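Local coordinates for protein putative polyketide cyclase SMa1630 (Sinorhizobium meliloti 1021, PDB 4U13) that is of unproven function but may act as a polyketide cyclase, as a member of the SnoaL-like family of the NTF2 superfamily, at residues F14-L25 / W52-A63; S26-D37 / G44-W52. All blocks are in the same frame, centred on the assembly; numbering follows the deposited sequence.

Contact 1 of 2, residues F14-L25 / W52-A63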
loop_
_atom_site.group_PDB
_atom_site.type_symbol
_atom_site.label_atom_id
_atom_site.label_comp_id
_atom_site.label_asym_id
_atom_site.label_seq_id
_atom_site.Cartn_x
_atom_site.Cartn_y
_atom_site.Cartn_z
ATOM N N PHE A 14 6.691 -0.855 5.127
ATOM C CA PHE A 14 5.281 -1.198 4.940
ATOM C C PHE A 14 4.917 -1.462 3.504
ATOM O O PHE A 14 4.039 -2.277 3.243
ATOM C CB PHE A 14 4.380 -0.097 5.486
ATOM C CG PHE A 14 4.311 -0.107 6.985
ATOM C CD1 PHE A 14 3.656 -1.114 7.626
ATOM C CD2 PHE A 14 4.962 0.841 7.736
ATOM C CE1 PHE A 14 3.593 -1.144 9.004
ATOM C CE2 PHE A 14 4.895 0.834 9.092
ATOM C CZ PHE A 14 4.234 -0.200 9.737
ATOM N N ASP A 15 5.601 -0.820 2.563
ATOM C CA ASP A 15 5.341 -1.049 1.100
ATOM C C ASP A 15 5.770 -2.454 0.695
ATOM O O ASP A 15 5.080 -3.186 -0.083
ATOM C CB ASP A 15 6.121 -0.070 0.224
ATOM C CG ASP A 15 5.514 1.366 0.210
ATOM O OD1 ASP A 15 4.277 1.514 0.295
ATOM O OD2 ASP A 15 6.275 2.361 0.080
ATOM N N ALA A 16 6.890 -2.829 1.273
ATOM C CA ALA A 16 7.470 -4.137 1.020
ATOM C C ALA A 16 6.734 -5.260 1.725
ATOM O O ALA A 16 6.501 -6.302 1.132
ATOM C CB ALA A 16 8.926 -4.134 1.459
ATOM N N ASP A 17 6.395 -5.034 2.992
ATOM C CA ASP A 17 5.541 -5.925 3.726
ATOM C C ASP A 17 4.264 -6.147 2.917
ATOM O O ASP A 17 3.858 -7.232 2.605
ATOM C CB ASP A 17 5.218 -5.295 5.081
ATOM C CG ASP A 17 4.466 -6.224 6.012
ATOM O OD1 ASP A 17 4.598 -7.444 5.863
ATOM O OD2 ASP A 17 3.777 -5.736 6.946
ATOM N N SER A 18 3.641 -5.089 2.548
ATOM C CA SER A 18 2.386 -5.109 1.809
ATOM C C SER A 18 2.445 -5.774 0.392
ATOM O O SER A 18 1.471 -6.330 -0.087
ATOM C CB SER A 18 1.909 -3.697 1.792
ATOM O OG SER A 18 0.877 -3.558 0.863
ATOM N N CYS A 19 3.554 -5.606 -0.327
ATOM C CA CYS A 19 3.691 -6.157 -1.686
ATOM C C CYS A 19 4.382 -7.485 -1.708
ATOM O O CYS A 19 4.667 -8.014 -2.788
ATOM C CB CYS A 19 4.452 -5.159 -2.562
ATOM S SG CYS A 19 3.491 -3.578 -2.860
ATOM N N ASN A 20 4.607 -8.065 -0.531
ATOM C CA ASN A 20 5.355 -9.301 -0.393
ATOM C C ASN A 20 6.689 -9.193 -1.113
ATOM O O ASN A 20 7.033 -10.058 -1.833
ATOM C CB ASN A 20 4.586 -10.519 -0.940
ATOM C CG ASN A 20 3.295 -10.816 -0.179
ATOM O OD1 ASN A 20 3.227 -10.649 1.024
ATOM N ND2 ASN A 20 2.268 -11.228 -0.880
ATOM N N ASP A 21 7.432 -8.119 -0.906
ATOM C CA ASP A 21 8.660 -7.910 -1.665
ATOM C C ASP A 21 9.893 -8.224 -0.812
ATOM O O ASP A 21 10.478 -7.359 -0.197
ATOM C CB ASP A 21 8.678 -6.480 -2.199
ATOM C CG ASP A 21 9.890 -6.195 -3.078
ATOM O OD1 ASP A 21 10.844 -7.044 -3.120
ATOM O OD2 ASP A 21 9.889 -5.084 -3.695
ATOM N N THR A 22 10.278 -9.476 -0.803
ATOM C CA THR A 22 11.497 -9.928 -0.116
ATOM C C THR A 22 12.813 -9.149 -0.309
ATOM O O THR A 22 13.519 -8.895 0.653
ATOM C CB THR A 22 11.747 -11.382 -0.497
ATOM O OG1 THR A 22 10.555 -12.110 -0.196
ATOM C CG2 THR A 22 12.881 -11.980 0.304
ATOM N N ASP A 23 13.156 -8.765 -1.525
ATOM C CA ASP A 23 14.370 -7.960 -1.727
ATOM C C ASP A 23 14.323 -6.657 -1.028
ATOM O O ASP A 23 15.281 -6.271 -0.360
ATOM C CB ASP A 23 14.594 -7.664 -3.197
ATOM C CG ASP A 23 15.043 -8.868 -3.926
ATOM O OD1 ASP A 23 16.016 -9.503 -3.464
ATOM O OD2 ASP A 23 14.412 -9.212 -4.935
ATOM N N ALA A 24 13.207 -5.960 -1.206
ATOM C CA ALA A 24 13.081 -4.617 -0.677
ATOM C C ALA A 24 13.106 -4.701 0.846
ATOM O O ALA A 24 13.810 -3.943 1.537
ATOM C CB ALA A 24 11.805 -3.981 -1.198
ATOM N N LEU A 25 12.369 -5.664 1.370
ATOM C CA LEU A 25 12.339 -5.923 2.816
ATOM C C LEU A 25 13.731 -6.223 3.393
ATOM O O LEU A 25 14.088 -5.694 4.410
ATOM C CB LEU A 25 11.409 -7.087 3.094
ATOM C CG LEU A 25 10.813 -7.332 4.484
ATOM C CD1 LEU A 25 11.806 -7.971 5.458
ATOM C CD2 LEU A 25 10.163 -6.100 5.085
ATOM N N TRP A 52 9.497 -13.049 8.948
ATOM C CA TRP A 52 8.555 -12.391 8.054
ATOM C C TRP A 52 7.837 -13.405 7.145
ATOM O O TRP A 52 6.602 -13.356 6.951
ATOM C CB TRP A 52 9.303 -11.322 7.253
ATOM C CG TRP A 52 8.470 -10.554 6.294
ATOM C CD1 TRP A 52 7.587 -9.569 6.580
ATOM C CD2 TRP A 52 8.501 -10.658 4.876
ATOM N NE1 TRP A 52 7.034 -9.080 5.437
ATOM C CE2 TRP A 52 7.574 -9.726 4.370
ATOM C CE3 TRP A 52 9.213 -11.471 3.975
ATOM C CZ2 TRP A 52 7.332 -9.578 3.000
ATOM C CZ3 TRP A 52 8.966 -11.333 2.620
ATOM C CH2 TRP A 52 8.039 -10.373 2.142
ATOM N N VAL A 53 8.598 -14.355 6.613
ATOM C CA VAL A 53 8.021 -15.423 5.813
ATOM C C VAL A 53 6.989 -16.300 6.582
ATOM O O VAL A 53 5.865 -16.501 6.096
ATOM C CB VAL A 53 9.145 -16.282 5.207
ATOM C CG1 VAL A 53 8.592 -17.539 4.541
ATOM C CG2 VAL A 53 9.931 -15.473 4.147
ATOM N N ALA A 54 7.353 -16.787 7.780
ATOM C CA ALA A 54 6.431 -17.580 8.599
ATOM C C ALA A 54 5.125 -16.817 8.956
ATOM O O ALA A 54 4.044 -17.400 8.942
ATOM C CB ALA A 54 7.107 -18.076 9.876
ATOM N N ALA A 55 5.231 -15.531 9.259
ATOM C CA ALA A 55 4.083 -14.780 9.628
ATOM C C ALA A 55 3.141 -14.612 8.452
ATOM O O ALA A 55 1.923 -14.617 8.615
ATOM C CB ALA A 55 4.500 -13.425 10.195
ATOM N N LYS A 56 3.685 -14.462 7.263
ATOM C CA LYS A 56 2.870 -14.363 6.058
ATOM C C LYS A 56 2.140 -15.652 5.788
ATOM O O LYS A 56 0.953 -15.621 5.467
ATOM C CB LYS A 56 3.764 -14.061 4.870
ATOM C CG LYS A 56 4.349 -12.668 4.895
ATOM C CD LYS A 56 3.494 -11.742 4.086
ATOM C CE LYS A 56 4.032 -10.314 4.098
ATOM N NZ LYS A 56 2.841 -9.449 3.922
ATOM N N LYS A 57 2.833 -16.782 5.900
ATOM C CA LYS A 57 2.182 -18.110 5.724
ATOM C C LYS A 57 1.128 -18.360 6.786
ATOM O O LYS A 57 0.071 -18.891 6.480
ATOM C CB LYS A 57 3.158 -19.307 5.816
ATOM C CG LYS A 57 4.544 -19.095 5.218
ATOM C CD LYS A 57 4.600 -19.256 3.709
ATOM C CE LYS A 57 5.933 -19.902 3.301
ATOM N NZ LYS A 57 6.281 -19.725 1.859
ATOM N N ALA A 58 1.469 -18.050 8.045
ATOM C CA ALA A 58 0.584 -18.252 9.182
ATOM C C ALA A 58 -0.710 -17.472 9.003
ATOM O O ALA A 58 -1.776 -18.056 9.192
ATOM C CB ALA A 58 1.246 -17.826 10.480
ATOM N N ALA A 59 -0.643 -16.191 8.624
ATOM C CA ALA A 59 -1.879 -15.410 8.654
ATOM C C ALA A 59 -2.306 -14.648 7.388
ATOM O O ALA A 59 -3.441 -14.114 7.364
ATOM C CB ALA A 59 -1.863 -14.486 9.843
ATOM N N SER A 60 -1.446 -14.583 6.353
ATOM C CA SER A 60 -1.722 -13.754 5.152
ATOM C C SER A 60 -2.227 -12.353 5.549
ATOM O O SER A 60 -3.260 -11.878 5.072
ATOM C CB SER A 60 -2.783 -14.446 4.297
ATOM O OG SER A 60 -2.378 -15.760 3.931
ATOM N N TYR A 61 -1.520 -11.712 6.458
ATOM C CA TYR A 61 -2.012 -10.471 7.068
ATOM C C TYR A 61 -1.786 -9.254 6.186
ATOM O O TYR A 61 -0.902 -9.242 5.368
ATOM C CB TYR A 61 -1.297 -10.199 8.399
ATOM C CG TYR A 61 0.211 -9.982 8.228
ATOM C CD1 TYR A 61 1.094 -11.054 8.257
ATOM C CD2 TYR A 61 0.728 -8.713 8.017
ATOM C CE1 TYR A 61 2.439 -10.869 8.078
ATOM C CE2 TYR A 61 2.101 -8.505 7.873
ATOM C CZ TYR A 61 2.971 -9.592 7.879
ATOM O OH TYR A 61 4.364 -9.424 7.733
ATOM N N VAL A 62 -2.555 -8.214 6.467
ATOM C CA VAL A 62 -2.333 -6.880 5.995
ATOM C C VAL A 62 -2.063 -5.960 7.249
ATOM O O VAL A 62 -2.871 -5.919 8.157
ATOM C CB VAL A 62 -3.607 -6.465 5.190
ATOM C CG1 VAL A 62 -3.770 -4.949 5.022
ATOM C CG2 VAL A 62 -3.644 -7.147 3.817
ATOM N N ALA A 63 -0.926 -5.245 7.288
ATOM C CA ALA A 63 -0.643 -4.169 8.240
ATOM C C ALA A 63 -0.840 -2.820 7.589
ATOM O O ALA A 63 -0.168 -2.486 6.647
ATOM C CB ALA A 63 0.774 -4.256 8.755
HETATM O O HOH W 1 1.215 -5.312 5.282
#
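Trp52 and Lys56 of helix 44-59 meet Asp17 near the end of helix 8-19, within the helical layer of an NTF2-like, SnoaL-type fold. Trp52 can be followed outward from CB. Its CG stands anti to the backbone N (chi1 -180°), which carries the indole across to 14-25. Trp52 NE1 donates to Asp17 OD1 at 3.0 Å, nearly in the ring plane, with an N-H...O angle of 155°. CE2 and CD2 lie under Leu25 CG, which makes a CH-pi contact over the five-membered ring. CZ2 reaches Ala16 O. CH2 meets Asn20 C edge-on, at the Schellman turn that ends the helix. Trp52 CZ3 is 3.3 Å from Thr22 OG1, also edge-on. Asp17 OD1 is shared further. Tyr61 OH donates weakly to it. Lys56 NZ forms a long, weak salt bridge with Asp17 OD1 at 3.3 Å. The charge of Lys56 probably offsets that of this buried carboxylate. Lys56 NZ bonds Asp17 O at 2.8 Å, from above the carbonyl plane. Cys19, two residues on from Asp17, forms a disulfide with Cys19 of the second subunit. A water accepts from Ala63 N at 2.9 Å and donates weakly to Asp17 OD2.

Contact 2 of 2, residues S26-D37 / G44-W52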
loop_
_atom_site.group_PDB
_atom_site.type_symbol
_atom_site.label_atom_id
_atom_site.label_comp_id
_atom_site.label_asym_id
_atom_site.label_seq_id
_atom_site.Cartn_x
_atom_site.Cartn_y
_atom_site.Cartn_z
ATOM N N SER A 26 14.506 -7.081 2.752
ATOM C CA SER A 26 15.832 -7.424 3.247
ATOM C C SER A 26 16.754 -6.195 3.300
ATOM O O SER A 26 17.497 -6.028 4.255
ATOM C CB SER A 26 16.456 -8.516 2.375
ATOM O OG SER A 26 16.887 -7.987 1.130
ATOM N N GLU A 27 16.659 -5.328 2.301
ATOM C CA GLU A 27 17.512 -4.127 2.194
ATOM C C GLU A 27 17.043 -2.989 3.164
ATOM O O GLU A 27 17.663 -1.942 3.265
ATOM C CB GLU A 27 17.689 -3.688 0.680
ATOM C CG GLU A 27 16.460 -3.150 -0.098
ATOM C CD GLU A 27 16.487 -3.377 -1.642
ATOM O OE1 GLU A 27 16.811 -4.508 -2.086
ATOM O OE2 GLU A 27 16.130 -2.444 -2.426
ATOM N N THR A 28 15.976 -3.231 3.924
ATOM C CA THR A 28 15.402 -2.240 4.822
ATOM C C THR A 28 16.076 -2.198 6.198
ATOM O O THR A 28 16.134 -1.147 6.837
ATOM C CB THR A 28 13.890 -2.512 4.920
ATOM O OG1 THR A 28 13.224 -1.776 3.904
ATOM C CG2 THR A 28 13.317 -2.116 6.183
ATOM N N PHE A 29 16.600 -3.333 6.649
ATOM C CA PHE A 29 17.220 -3.497 7.964
ATOM C C PHE A 29 18.728 -3.476 7.962
ATOM O O PHE A 29 19.348 -3.922 7.028
ATOM C CB PHE A 29 16.839 -4.836 8.509
ATOM C CG PHE A 29 15.412 -4.942 8.873
ATOM C CD1 PHE A 29 14.991 -4.562 10.157
ATOM C CD2 PHE A 29 14.484 -5.445 7.971
ATOM C CE1 PHE A 29 13.667 -4.689 10.537
ATOM C CE2 PHE A 29 13.149 -5.565 8.343
ATOM C CZ PHE A 29 12.738 -5.176 9.626
ATOM N N ALA A 30 19.303 -2.968 9.046
ATOM C CA ALA A 30 20.748 -2.979 9.261
ATOM C C ALA A 30 21.158 -4.422 9.394
ATOM O O ALA A 30 20.349 -5.233 9.819
ATOM C CB ALA A 30 21.087 -2.243 10.554
ATOM N N PRO A 31 22.412 -4.755 9.064
ATOM C CA PRO A 31 22.833 -6.166 9.192
ATOM C C PRO A 31 22.689 -6.729 10.636
ATOM O O PRO A 31 22.360 -7.928 10.827
ATOM C CB PRO A 31 24.306 -6.126 8.759
ATOM C CG PRO A 31 24.474 -4.842 8.001
ATOM C CD PRO A 31 23.514 -3.882 8.620
ATOM N N ASP A 32 22.924 -5.849 11.616
ATOM C CA ASP A 32 22.881 -6.169 13.034
ATOM C C ASP A 32 21.474 -5.977 13.666
ATOM O O ASP A 32 21.335 -5.948 14.887
ATOM C CB ASP A 32 23.891 -5.263 13.750
ATOM N N ALA A 33 20.419 -5.912 12.858
ATOM C CA ALA A 33 19.119 -5.419 13.345
ATOM C C ALA A 33 18.379 -6.453 14.181
ATOM O O ALA A 33 18.627 -7.648 14.073
ATOM C CB ALA A 33 18.242 -5.019 12.184
ATOM N N VAL A 34 17.457 -5.971 15.011
ATOM C CA VAL A 34 16.604 -6.820 15.825
ATOM C C VAL A 34 15.129 -6.486 15.627
ATOM O O VAL A 34 14.752 -5.331 15.576
ATOM C CB VAL A 34 16.847 -6.605 17.327
ATOM C CG1 VAL A 34 15.919 -7.503 18.157
ATOM C CG2 VAL A 34 18.283 -6.886 17.667
ATOM N N VAL A 35 14.325 -7.537 15.568
ATOM C CA VAL A 35 12.895 -7.483 15.618
ATOM C C VAL A 35 12.450 -8.294 16.832
ATOM O O VAL A 35 12.851 -9.482 16.970
ATOM C CB VAL A 35 12.283 -8.132 14.382
ATOM C CG1 VAL A 35 10.783 -8.328 14.559
ATOM C CG2 VAL A 35 12.587 -7.296 13.154
ATOM N N GLU A 36 11.644 -7.645 17.698
ATOM C CA GLU A 36 10.904 -8.307 18.760
ATOM C C GLU A 36 9.411 -8.336 18.457
ATOM O O GLU A 36 8.805 -7.303 18.275
ATOM C CB GLU A 36 11.163 -7.591 20.068
ATOM C CG GLU A 36 12.639 -7.304 20.281
ATOM N N ASP A 37 8.819 -9.527 18.420
ATOM C CA ASP A 37 7.393 -9.706 18.079
ATOM C C ASP A 37 6.880 -10.999 18.681
ATOM O O ASP A 37 7.612 -11.983 18.719
ATOM C CB ASP A 37 7.236 -9.807 16.537
ATOM C CG ASP A 37 5.738 -10.002 16.049
ATOM O OD1 ASP A 37 4.806 -9.193 16.386
ATOM O OD2 ASP A 37 5.491 -10.985 15.287
ATOM N N GLY A 44 19.661 -10.325 13.415
ATOM C CA GLY A 44 20.291 -10.553 12.122
ATOM C C GLY A 44 19.252 -10.625 11.021
ATOM O O GLY A 44 18.113 -11.085 11.234
ATOM N N VAL A 45 19.646 -10.208 9.816
ATOM C CA VAL A 45 18.716 -10.187 8.701
ATOM C C VAL A 45 18.212 -11.587 8.327
ATOM O O VAL A 45 17.080 -11.733 7.820
ATOM C CB VAL A 45 19.265 -9.420 7.492
ATOM C CG1 VAL A 45 18.210 -9.269 6.414
ATOM C CG2 VAL A 45 19.681 -8.005 7.878
ATOM N N VAL A 46 18.984 -12.631 8.593
ATOM C CA VAL A 46 18.488 -13.953 8.227
ATOM C C VAL A 46 17.245 -14.346 9.043
ATOM O O VAL A 46 16.206 -14.791 8.483
ATOM C CB VAL A 46 19.552 -15.055 8.384
ATOM C CG1 VAL A 46 18.978 -16.394 7.889
ATOM C CG2 VAL A 46 20.839 -14.707 7.606
ATOM N N ALA A 47 17.360 -14.208 10.364
ATOM C CA ALA A 47 16.241 -14.486 11.280
ATOM C C ALA A 47 15.040 -13.574 10.961
ATOM O O ALA A 47 13.886 -13.975 11.085
ATOM C CB ALA A 47 16.668 -14.285 12.738
ATOM N N ILE A 48 15.309 -12.327 10.607
ATOM C CA ILE A 48 14.219 -11.452 10.342
ATOM C C ILE A 48 13.417 -11.942 9.119
ATOM O O ILE A 48 12.151 -11.957 9.120
ATOM C CB ILE A 48 14.727 -10.020 10.197
ATOM C CG1 ILE A 48 15.194 -9.474 11.555
ATOM C CG2 ILE A 48 13.628 -9.118 9.697
ATOM C CD1 ILE A 48 15.954 -8.168 11.464
ATOM N N LEU A 49 14.126 -12.332 8.065
ATOM C CA LEU A 49 13.440 -12.856 6.892
ATOM C C LEU A 49 12.642 -14.102 7.221
ATOM O O LEU A 49 11.556 -14.335 6.660
ATOM C CB LEU A 49 14.417 -13.154 5.760
ATOM C CG LEU A 49 14.794 -12.020 4.817
ATOM C CD1 LEU A 49 15.904 -12.484 3.899
ATOM C CD2 LEU A 49 13.598 -11.581 3.978
ATOM N N ARG A 50 13.198 -14.947 8.084
ATOM C CA ARG A 50 12.511 -16.200 8.454
ATOM C C ARG A 50 11.233 -15.854 9.146
ATOM O O ARG A 50 10.190 -16.418 8.865
ATOM C CB ARG A 50 13.376 -17.098 9.352
ATOM C CG ARG A 50 14.522 -17.777 8.578
ATOM C CD ARG A 50 15.170 -18.963 9.295
ATOM N NE ARG A 50 15.495 -18.713 10.691
ATOM C CZ ARG A 50 15.845 -19.650 11.565
ATOM N NH1 ARG A 50 16.102 -19.293 12.828
ATOM N NH2 ARG A 50 15.934 -20.933 11.193
ATOM N N TRP A 51 11.337 -14.874 10.021
ATOM C CA TRP A 51 10.243 -14.456 10.800
ATOM C C TRP A 51 9.118 -13.895 9.920
ATOM O O TRP A 51 7.929 -14.225 10.157
ATOM C CB TRP A 51 10.718 -13.401 11.759
ATOM C CG TRP A 51 9.596 -12.532 12.297
ATOM C CD1 TRP A 51 8.687 -12.865 13.261
ATOM C CD2 TRP A 51 9.306 -11.201 11.906
ATOM N NE1 TRP A 51 7.824 -11.805 13.488
ATOM C CE2 TRP A 51 8.183 -10.769 12.670
ATOM C CE3 TRP A 51 9.865 -10.324 10.972
ATOM C CZ2 TRP A 51 7.641 -9.481 12.549
ATOM C CZ3 TRP A 51 9.291 -9.044 10.815
ATOM C CH2 TRP A 51 8.201 -8.639 11.604
ATOM N N TRP A 52 9.497 -13.049 8.948
ATOM C CA TRP A 52 8.555 -12.391 8.054
ATOM C C TRP A 52 7.837 -13.405 7.145
ATOM O O TRP A 52 6.602 -13.356 6.951
ATOM C CB TRP A 52 9.303 -11.322 7.253
ATOM C CG TRP A 52 8.470 -10.554 6.294
ATOM C CD1 TRP A 52 7.587 -9.569 6.580
ATOM C CD2 TRP A 52 8.501 -10.658 4.876
ATOM N NE1 TRP A 52 7.034 -9.080 5.437
ATOM C CE2 TRP A 52 7.574 -9.726 4.370
ATOM C CE3 TRP A 52 9.213 -11.471 3.975
ATOM C CZ2 TRP A 52 7.332 -9.578 3.000
ATOM C CZ3 TRP A 52 8.966 -11.333 2.620
ATOM C CH2 TRP A 52 8.039 -10.373 2.142
HETATM O O HOH W 2 22.299 -10.418 8.971
#
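The first turns of helix 44-59 pack against strand 33-37 and the corner before it. Ile48 is central to the contact. Its CG1 is anti to the carbonyl carbon (chi1 -70°), and its two branches go to different partners. Ile48 CG2 lies over one face of the Phe29 ring, offset toward the rim, as a CH-pi contact 3.8 Å from Phe29 CE2. The other branch runs along the strand side. Ile48 CG1 touches Val35 CG2 at 3.8 Å, and Ile48 CD1 ends at Ala33 CB. Val45 packs nearer the corner, with Val45 CG2 3.4 Å from Ala30 O and Val45 CG1 4.0 Å from Ser26 O. Leu49 CD1 adds a looser touch on Ser26 CB.

This is the helix-on-sheet layer of the SnoaL-like domain. Strand 33-37 lies between 40-43 and 102-108 in the mixed sheet, and the helix follows strand 40-43 directly. A type I turn from Ala30 to Ala33 makes the corner. One backbone bond ties Gly44 to the end of this turn: Gly44 N donates to Ala33 O at 2.9 Å. Gly44 CA also points a C-H at Pro31 O. A water donates to Pro31 O and accepts from Val45 N.

Further along the strand, Val35 CG1 sits over a face of the Trp51 six-membered ring, 3.8 Å from its centroid. The His42 ring also meets the Trp51 ring. Trp51 CG is anti to the backbone N (chi1 159°), which brings the indole up to the strand, with its NE1 edge facing Asp37. Trp51 NE1 donates to Asp37 OD2 at 3.1 Å, almost in the ring plane. OD2 is met on its anti side, tilted out of the carboxylate plane, and the carboxylate and indole planes are 76° apart.

From the N terminus, the chain passes through helix 8-19 and helix 22-26, the first side of contact 1. After a short link it enters strand 29-30, the corner and strand 33-37, the first side of contact 2, begun at Ser26. After strand 40-43, helix 44-59 turns back. Its first half closes the short loop of contact 2. Its second half and the start of strand 62-71 close the longer loop of contact 1, so contact 2 is nested inside. Helix 44-59 is common to both. Trp52 lies in both ranges but makes its contacts in contact 1. They also touch where Thr22 CG2 packs on Leu49 CD2. Together they join the N-terminal helices, helix 44-59 and the sheet.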